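Phenylalanine/tyrosine ammonia-lyase (Rhodosporidium toruloides, PDB 1Y2M) catalyses the non-oxidative deamination of L-phenylalanine and L-tyrosine to trans-cinnamate and p-coumarate, releasing ammonium, and works as a homotetramer built as a dimer of dimers. Local coordinates at residues M169-N174 / V274-A279; Q493-E496 / V502-L505. All coordinates share one frame; numbering follows the deposited sequence. Where two conformers were deposited one is given.

Contact 1: residues M169-N174 / V274-A279; sequences MTIRVN and VSASMA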
loop_
_atom_site.group_PDB
_atom_site.type_symbol
_atom_site.label_atom_id
_atom_site.label_comp_id
_atom_site.label_asym_id
_atom_site.label_seq_id
_atom_site.Cartn_x
_atom_site.Cartn_y
_atom_site.Cartn_z
HETATM N N MSE B 169 3.733 7.711 -30.859
HETATM C CA MSE B 169 3.997 8.501 -32.073
HETATM C C MSE B 169 2.706 8.985 -32.698
HETATM O O MSE B 169 2.658 10.112 -33.202
HETATM C CB MSE B 169 4.853 7.751 -33.081
HETATM C CG MSE B 169 6.195 7.460 -32.488
HETATM SE SE MSE B 169 7.477 6.853 -33.915
HETATM C CE MSE B 169 6.853 4.937 -34.113
ATOM N N THR B 170 1.670 8.151 -32.680
ATOM C CA THR B 170 0.394 8.475 -33.281
ATOM C C THR B 170 -0.247 9.670 -32.541
ATOM O O THR B 170 -0.736 10.655 -33.122
ATOM C CB THR B 170 -0.554 7.259 -33.227
ATOM O OG1 THR B 170 0.036 6.149 -33.928
ATOM C CG2 THR B 170 -1.858 7.563 -33.823
ATOM N N ILE B 171 -0.306 9.535 -31.204
ATOM C CA ILE B 171 -0.921 10.585 -30.355
ATOM C C ILE B 171 -0.083 11.847 -30.468
ATOM O O ILE B 171 -0.609 12.944 -30.549
ATOM C CB ILE B 171 -1.048 10.119 -28.885
ATOM C CG1 ILE B 171 -2.038 8.963 -28.793
ATOM C CG2 ILE B 171 -1.312 11.247 -27.930
ATOM C CD1 ILE B 171 -1.994 8.226 -27.439
ATOM N N ARG B 172 1.239 11.688 -30.487
ATOM C CA ARG B 172 2.116 12.860 -30.588
ATOM C C ARG B 172 1.794 13.644 -31.858
ATOM O O ARG B 172 1.649 14.868 -31.805
ATOM C CB ARG B 172 3.594 12.458 -30.601
ATOM C CG ARG B 172 4.537 13.613 -30.864
ATOM C CD ARG B 172 3.943 14.902 -30.242
ATOM N NE ARG B 172 4.593 15.179 -29.047
ATOM C CZ ARG B 172 4.211 15.989 -28.066
ATOM N NH1 ARG B 172 3.081 16.710 -28.016
ATOM N NH2 ARG B 172 5.042 16.056 -27.085
ATOM N N VAL B 173 1.650 12.964 -32.991
ATOM C CA VAL B 173 1.306 13.641 -34.231
ATOM C C VAL B 173 -0.040 14.359 -34.107
ATOM O O VAL B 173 -0.178 15.529 -34.480
ATOM C CB VAL B 173 1.300 12.693 -35.455
ATOM C CG1 VAL B 173 0.747 13.368 -36.680
ATOM C CG2 VAL B 173 2.728 12.170 -35.719
ATOM N N ASN B 174 -1.040 13.634 -33.631
ATOM C CA ASN B 174 -2.362 14.218 -33.524
ATOM C C ASN B 174 -2.307 15.480 -32.699
ATOM O O ASN B 174 -2.896 16.480 -33.089
ATOM C CB ASN B 174 -3.326 13.229 -32.904
ATOM C CG ASN B 174 -4.781 13.688 -32.987
ATOM O OD1 ASN B 174 -5.354 13.732 -34.065
ATOM N ND2 ASN B 174 -5.378 14.003 -31.831
ATOM N N VAL B 274 3.268 9.268 -24.336
ATOM C CA VAL B 274 3.726 7.920 -24.054
ATOM C C VAL B 274 2.828 7.296 -22.987
ATOM O O VAL B 274 2.323 6.190 -23.155
ATOM C CB VAL B 274 5.179 7.938 -23.627
ATOM C CG1 VAL B 274 5.641 6.524 -23.277
ATOM C CG2 VAL B 274 6.067 8.590 -24.728
ATOM N N SER B 275 2.594 8.017 -21.900
ATOM C CA SER B 275 1.663 7.505 -20.887
ATOM C C SER B 275 0.249 7.364 -21.432
ATOM O O SER B 275 -0.434 6.373 -21.141
ATOM C CB SER B 275 1.673 8.397 -19.651
ATOM O OG SER B 275 1.447 9.733 -20.038
ATOM N N ALA B 276 -0.206 8.329 -22.234
ATOM C CA ALA B 276 -1.538 8.196 -22.859
ATOM C C ALA B 276 -1.599 6.945 -23.770
ATOM O O ALA B 276 -2.629 6.243 -23.850
ATOM C CB ALA B 276 -1.888 9.437 -23.625
ATOM N N SER B 277 -0.533 6.714 -24.522
ATOM C CA SER B 277 -0.499 5.530 -25.365
ATOM C C SER B 277 -0.653 4.263 -24.516
ATOM O O SER B 277 -1.524 3.408 -24.734
ATOM C CB SER B 277 0.813 5.453 -26.107
ATOM O OG SER B 277 0.824 4.225 -26.808
HETATM N N MSE B 278 0.240 4.095 -23.550
HETATM C CA MSE B 278 0.191 2.866 -22.746
HETATM C C MSE B 278 -1.123 2.711 -21.975
HETATM O O MSE B 278 -1.660 1.586 -21.830
HETATM C CB MSE B 278 1.359 2.766 -21.777
HETATM C CG MSE B 278 1.488 1.374 -21.244
HETATM SE SE MSE B 278 3.253 1.107 -20.428
HETATM C CE MSE B 278 3.379 -0.921 -20.602
ATOM N N ALA B 279 -1.616 3.836 -21.469
ATOM C CA ALA B 279 -2.884 3.885 -20.785
ATOM C C ALA B 279 -4.054 3.486 -21.693
ATOM O O ALA B 279 -4.977 2.804 -21.253
ATOM C CB ALA B 279 -3.102 5.257 -20.140
#

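Contact 2: residues Q493-E496 / V502-L505; sequences QPAE and VNSL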
loop_
_atom_site.group_PDB
_atom_site.type_symbol
_atom_site.label_atom_id
_atom_site.label_comp_id
_atom_site.label_asym_id
_atom_site.label_seq_id
_atom_site.Cartn_x
_atom_site.Cartn_y
_atom_site.Cartn_z
ATOM N N GLN B 493 8.063 12.414 -5.818
ATOM C CA GLN B 493 9.308 12.955 -5.313
ATOM C C GLN B 493 9.470 14.395 -5.813
ATOM O O GLN B 493 8.991 14.730 -6.889
ATOM C CB GLN B 493 10.507 12.142 -5.782
ATOM C CG GLN B 493 10.426 10.677 -5.375
ATOM C CD GLN B 493 10.388 10.531 -3.842
ATOM O OE1 GLN B 493 11.203 11.151 -3.127
ATOM N NE2 GLN B 493 9.418 9.742 -3.326
ATOM N N PRO B 494 10.235 15.199 -5.087
ATOM C CA PRO B 494 10.529 16.610 -5.465
ATOM C C PRO B 494 11.507 16.798 -6.595
ATOM O O PRO B 494 12.607 17.361 -6.386
ATOM C CB PRO B 494 11.132 17.169 -4.171
ATOM C CG PRO B 494 11.786 16.024 -3.583
ATOM C CD PRO B 494 10.828 14.897 -3.773
ATOM N N ALA B 495 11.088 16.464 -7.793
ATOM C CA ALA B 495 11.974 16.395 -8.907
ATOM C C ALA B 495 12.466 17.698 -9.487
ATOM O O ALA B 495 11.762 18.714 -9.547
ATOM C CB ALA B 495 11.350 15.535 -10.027
ATOM N N GLU B 496 13.693 17.648 -9.978
ATOM C CA GLU B 496 14.284 18.735 -10.753
ATOM C C GLU B 496 14.365 20.075 -10.009
ATOM O O GLU B 496 13.779 21.053 -10.431
ATOM C CB GLU B 496 13.531 18.912 -12.071
ATOM C CG GLU B 496 14.360 19.575 -13.151
ATOM C CD GLU B 496 13.676 20.778 -13.768
ATOM O OE1 GLU B 496 12.560 20.678 -14.345
ATOM O OE2 GLU B 496 14.271 21.843 -13.657
ATOM N N VAL B 502 5.434 18.519 -8.033
ATOM C CA VAL B 502 4.341 17.603 -8.335
ATOM C C VAL B 502 4.593 17.056 -9.735
ATOM O O VAL B 502 4.875 17.800 -10.677
ATOM C CB VAL B 502 2.947 18.221 -8.171
ATOM C CG1 VAL B 502 2.591 18.390 -6.673
ATOM C CG2 VAL B 502 2.821 19.538 -8.899
ATOM N N ASN B 503 4.463 15.740 -9.865
ATOM C CA ASN B 503 4.639 15.039 -11.148
ATOM C C ASN B 503 3.688 13.842 -11.132
ATOM O O ASN B 503 3.480 13.258 -10.073
ATOM C CB ASN B 503 6.073 14.625 -11.391
ATOM C CG ASN B 503 6.689 13.964 -10.174
ATOM O OD1 ASN B 503 6.588 12.754 -10.007
ATOM N ND2 ASN B 503 7.389 14.752 -9.380
ATOM N N SER B 504 3.076 13.534 -12.281
ATOM C CA SER B 504 1.937 12.614 -12.335
ATOM C C SER B 504 2.262 11.128 -12.121
ATOM O O SER B 504 1.335 10.346 -11.716
ATOM C CB SER B 504 1.147 12.729 -13.638
ATOM O OG SER B 504 1.814 12.086 -14.692
ATOM N N LEU B 505 3.467 10.713 -12.523
ATOM C CA LEU B 505 3.862 9.294 -12.490
ATOM C C LEU B 505 2.930 8.405 -13.359
ATOM O O LEU B 505 2.827 7.170 -13.152
ATOM C CB LEU B 505 3.941 8.767 -11.053
ATOM C CG LEU B 505 4.849 9.551 -10.121
ATOM C CD1 LEU B 505 4.689 8.953 -8.725
ATOM C CD2 LEU B 505 6.275 9.442 -10.685
HETATM O O HOH W 1 8.468 11.588 -8.479
#

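Contact 1: residues M169-N174 / V274-A279
Helix 162-176 meets the first turns of helix 273-303 most closely at Ile171 and Ser277, whose CA atoms are 7.1 Å apart. A single branch makes the contact. The CB of Ile171 points toward the other helix, and its CG1 arm is extended (chi2 167°), carrying the CD1 methyl forward onto the backbone. There CD1 lies over the face of the peptide group joining Ala276 to Ser277, 3.6 Å from Ser277 N and 3.9 Å from Ala276 C. Ala276 flanks the same methyl with its own, CB standing 4.0 Å from Ile171 CD1. Ser277 CB lies 4.2 Å from Ile171 CD1, at the margin of the contact. No hydrogen bond joins the two segments; the contact is apolar packing of a branched side chain against a helix surface of small residues, and it is fully buried. A polar link runs beside it all the same: the hydroxyl of Ser277, set anti to its backbone nitrogen (chi1 175°), bonds to the carbonyl of Val164, two turns earlier on helix 162-176, and so a buried OG is satisfied by the very helix that Ile171 belongs to. Nearby, Arg172 NH2 reaches the backbone carbonyl of Asn270, just ahead of helix 273-303. Around the pair, helix 185-197 packs on Thr170 and Val173, helix 215-225 touches both Arg172 and Val274, and the long helix 506-560 covers the selenomethionine at Met278, placing this contact within the mainly helical packing of the lyase.

Contact 2: residues Q493-E496 / V502-L505
Asn503 grips the backbone of Gln493 with its carboxamide, once directly and once through a water. Its CG sits between the backbone N and the carbonyl carbon (chi1 47°), which turns the amide onto Gln493. ND2 donates to Gln493 O at 3.0 Å, with an N-H...O angle of 147°; the acceptor lies in the plane of the amide. The water accepts from Gln493 N at 2.8 Å and donates to Asn503 OD1 at 2.7 Å. A further bond from ND2 to the carbonyl of Gln500 also holds the amide's rotation. Ala495, the last residue of an inverse gamma turn centred on Pro494, rests its CB 4.1 Å from Asn503 ND2, and its N makes a weak bond to Gln493 O. With an alanine here in place of Asn503, the carbonyls of Gln493 and Gln500 would probably lose their shared donor, and the bridging water its acceptor. The Gln493 side chain leads away, its OE1 taking a bond from Lys434 of the second subunit. Glu496, a cinnamate-binding residue, forms a salt bridge with Lys468 of that subunit. The whole is an active-site loop braced by an asparagine amide at a subunit interface, consistent with the shared active sites of the PAL/histidase family.

From the N terminus, helix 162-176 comes first, and contact 1 closes a long excursion of 99 residues before helix 273-303 packs back on it. That excursion includes Ala211 and Gly213, the ends of the imidazolinone cross-link. Contact 2 follows much later and closes a tight loop of five residues within the connection from helix 468-484 to helix 506-560. The two loops are in series and neither nest nor cross. The centres of contacts 1 and 2 are about 21 Å apart, and the nearest atoms of contacts 1 and 2 about 6 Å apart. Helix 506-560 joins them, beginning right after contact 2 and packing on Met278 of contact 1. The hydroxyl of Ser504 also bonds to the carbonyl of Ser210, within the loop that contact 1 closes.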